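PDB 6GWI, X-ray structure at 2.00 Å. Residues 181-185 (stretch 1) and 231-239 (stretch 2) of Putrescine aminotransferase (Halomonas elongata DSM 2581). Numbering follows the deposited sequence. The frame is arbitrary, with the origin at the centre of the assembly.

Stretch 1, residues 181-185: RQPYW
Stretch 2, residues 231-239: AIMPPESYW

Pro 183 is the centre of the contact. Its CA-to-CB bond points toward stretch 2, and its CA lies 5.2 Å from the CA of Pro 234, the closest backbone register. With phi/psi -80/59 and a C-gamma endo pucker, the ring sets CG 3.7 Å from Pro 234 CB and CB 4.2 Å from Pro 235 CD. It also covers a face of the Tyr 238 ring: Pro 183 CG stands 3.8 Å from the centroid of the Tyr 238 ring, 11° off the normal, and Pro 183 CB is 3.7 Å from Tyr 238 CD1. A compact, rigid ring suits such close CH-pi packing. Tyr 238 presents its face with chi1 177° (t) and chi2 72°.

The second apolar cluster pairs Tyr 184 with Ile 232, whose CA atoms are 6.1 Å apart. The CA-to-CB bond of Ile 232 (-98/100) points toward stretch 1, with the side chain in the m,t rotamer. Its CD1 lies 3.8 Å from the centroid of the Tyr 184 ring, 18° off the normal, while its CG2 approaches Tyr 184 CD1 to 3.5 Å. The CA-to-CB bond of Tyr 184 (-101/92, chi1 t, chi2 20°) points sideways, and the residue occupies the N-cap position before a helix.

Around these clusters the backbone is mostly irregular. Stretch 2 runs extended through Met 233 (-79/131), whose CA-to-CB bond points away from stretch 1, Pro 234 (-76/162) and Pro 235 (-56/153), then turns so that Tyr 238 N donates to Pro 235 O at 3.0 Å. In stretch 1, Tyr 184 N makes a weak 2.8 Å bond to Gln 182 O.

No direct hydrogen bond crosses the interface, which buries 348 Å² in total. Gln 182 (p,t) brings OE1 within 3.4 Å of Ile 232 CD1, its polar end being satisfied elsewhere in the structure. At the polar edge, one water donates to Arg 181 O at 2.9 Å and accepts from Tyr 238 OH at 2.7 Å, bridging the stretches.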

# COMPACT_ATOMS: atom_id res chain seq x y z
N ARG B 181 14.28 -22.40 9.01
CA ARG B 181 13.75 -23.36 8.05
C ARG B 181 12.23 -23.42 8.13
O ARG B 181 11.61 -23.09 9.14
CB ARG B 181 14.34 -24.74 8.31
CG ARG B 181 13.96 -25.32 9.66
CD ARG B 181 14.74 -26.59 9.98
NE ARG B 181 14.57 -27.62 8.96
CZ ARG B 181 15.21 -28.78 8.97
NH1 ARG B 181 16.06 -29.07 9.94
NH2 ARG B 181 15.00 -29.66 8.00
N GLN B 182 11.61 -23.86 7.00
CA GLN B 182 10.16 -23.92 6.88
C GLN B 182 9.63 -25.31 7.20
O GLN B 182 10.29 -26.31 6.89
CB GLN B 182 9.72 -23.53 5.46
CG GLN B 182 10.36 -24.38 4.37
CD GLN B 182 9.72 -24.18 3.01
OE1 GLN B 182 8.62 -23.63 2.90
NE2 GLN B 182 10.40 -24.65 1.97
N PRO B 183 8.44 -25.43 7.80
CA PRO B 183 7.90 -26.77 8.12
C PRO B 183 7.26 -27.46 6.92
O PRO B 183 6.09 -27.84 6.93
CB PRO B 183 6.89 -26.44 9.23
CG PRO B 183 6.40 -25.07 8.90
CD PRO B 183 7.59 -24.34 8.31
N TYR B 184 8.06 -27.66 5.87
CA TYR B 184 7.61 -28.26 4.62
C TYR B 184 8.05 -29.72 4.58
O TYR B 184 9.13 -30.04 4.09
CB TYR B 184 8.17 -27.48 3.43
CG TYR B 184 7.73 -27.96 2.06
CD1 TYR B 184 6.59 -28.74 1.90
CD2 TYR B 184 8.46 -27.62 0.93
CE1 TYR B 184 6.20 -29.17 0.64
CE2 TYR B 184 8.07 -28.04 -0.32
CZ TYR B 184 6.95 -28.81 -0.46
OH TYR B 184 6.57 -29.22 -1.72
N TRP B 185 7.18 -30.62 5.05
CA TRP B 185 7.59 -32.01 5.21
C TRP B 185 7.89 -32.67 3.87
O TRP B 185 8.92 -33.34 3.71
CB TRP B 185 6.51 -32.81 5.95
CG TRP B 185 6.91 -34.24 6.15
CD1 TRP B 185 7.75 -34.73 7.11
CD2 TRP B 185 6.50 -35.37 5.37
NE1 TRP B 185 7.89 -36.09 6.98
CE2 TRP B 185 7.13 -36.51 5.91
CE3 TRP B 185 5.67 -35.53 4.26
CZ2 TRP B 185 6.95 -37.79 5.39
CZ3 TRP B 185 5.49 -36.80 3.74
CH2 TRP B 185 6.12 -37.91 4.30
N ALA B 231 1.16 -23.44 -0.38
CA ALA B 231 0.08 -24.02 0.42
C ALA B 231 0.61 -25.16 1.30
O ALA B 231 0.15 -26.30 1.24
CB ALA B 231 -1.06 -24.51 -0.47
N ILE B 232 1.59 -24.81 2.12
CA ILE B 232 2.33 -25.79 2.92
C ILE B 232 1.72 -25.79 4.31
O ILE B 232 2.01 -24.92 5.13
CB ILE B 232 3.82 -25.47 2.95
CG1 ILE B 232 4.36 -25.40 1.52
CG2 ILE B 232 4.57 -26.51 3.77
CD1 ILE B 232 5.80 -24.96 1.43
N MET B 233 0.88 -26.77 4.59
CA MET B 233 0.39 -26.97 5.95
C MET B 233 1.46 -27.67 6.77
O MET B 233 2.01 -28.68 6.33
CB MET B 233 -0.90 -27.78 5.94
CG MET B 233 -2.00 -27.17 5.11
SD MET B 233 -2.37 -28.13 3.63
CE MET B 233 -3.27 -26.93 2.65
N PRO B 234 1.79 -27.17 7.96
CA PRO B 234 2.84 -27.81 8.75
C PRO B 234 2.34 -29.08 9.40
O PRO B 234 1.13 -29.32 9.47
CB PRO B 234 3.17 -26.74 9.81
CG PRO B 234 1.88 -26.03 10.02
CD PRO B 234 1.19 -26.02 8.67
N PRO B 235 3.25 -29.96 9.84
CA PRO B 235 2.82 -31.10 10.66
C PRO B 235 2.06 -30.62 11.88
O PRO B 235 2.25 -29.51 12.37
CB PRO B 235 4.13 -31.79 11.04
CG PRO B 235 5.12 -31.35 10.01
CD PRO B 235 4.69 -29.98 9.55
N GLU B 236 1.17 -31.49 12.38
CA GLU B 236 0.35 -31.14 13.54
C GLU B 236 1.20 -30.88 14.78
O GLU B 236 0.74 -30.20 15.70
CB GLU B 236 -0.67 -32.24 13.81
CG GLU B 236 -1.72 -32.37 12.71
CD GLU B 236 -2.69 -33.51 12.96
OE1 GLU B 236 -2.67 -34.09 14.06
OE2 GLU B 236 -3.49 -33.81 12.04
N SER B 237 2.42 -31.41 14.82
CA SER B 237 3.33 -31.19 15.94
C SER B 237 3.99 -29.81 15.92
O SER B 237 4.55 -29.40 16.94
CB SER B 237 4.42 -32.26 15.93
OG SER B 237 5.23 -32.15 14.77
N TYR B 238 3.93 -29.10 14.80
CA TYR B 238 4.75 -27.91 14.64
C TYR B 238 4.30 -26.79 15.57
O TYR B 238 5.09 -26.30 16.39
CB TYR B 238 4.73 -27.45 13.18
CG TYR B 238 5.50 -26.17 12.93
CD1 TYR B 238 6.88 -26.15 12.95
CD2 TYR B 238 4.83 -24.98 12.65
CE1 TYR B 238 7.59 -24.98 12.72
CE2 TYR B 238 5.53 -23.81 12.41
CZ TYR B 238 6.90 -23.81 12.45
OH TYR B 238 7.59 -22.65 12.22
N TRP B 239 3.05 -26.36 15.45
CA TRP B 239 2.63 -25.16 16.17
C TRP B 239 2.57 -25.39 17.68
O TRP B 239 2.90 -24.47 18.44
CB TRP B 239 1.29 -24.66 15.64
CG TRP B 239 1.45 -23.80 14.41
CD1 TRP B 239 1.00 -24.05 13.15
CD2 TRP B 239 2.15 -22.55 14.34
NE1 TRP B 239 1.36 -23.03 12.30
CE2 TRP B 239 2.07 -22.10 13.01
CE3 TRP B 239 2.84 -21.76 15.27
CZ2 TRP B 239 2.64 -20.90 12.58
CZ3 TRP B 239 3.40 -20.57 14.85
CH2 TRP B 239 3.31 -20.15 13.52
O HOH W 1 10.15 -23.25 11.64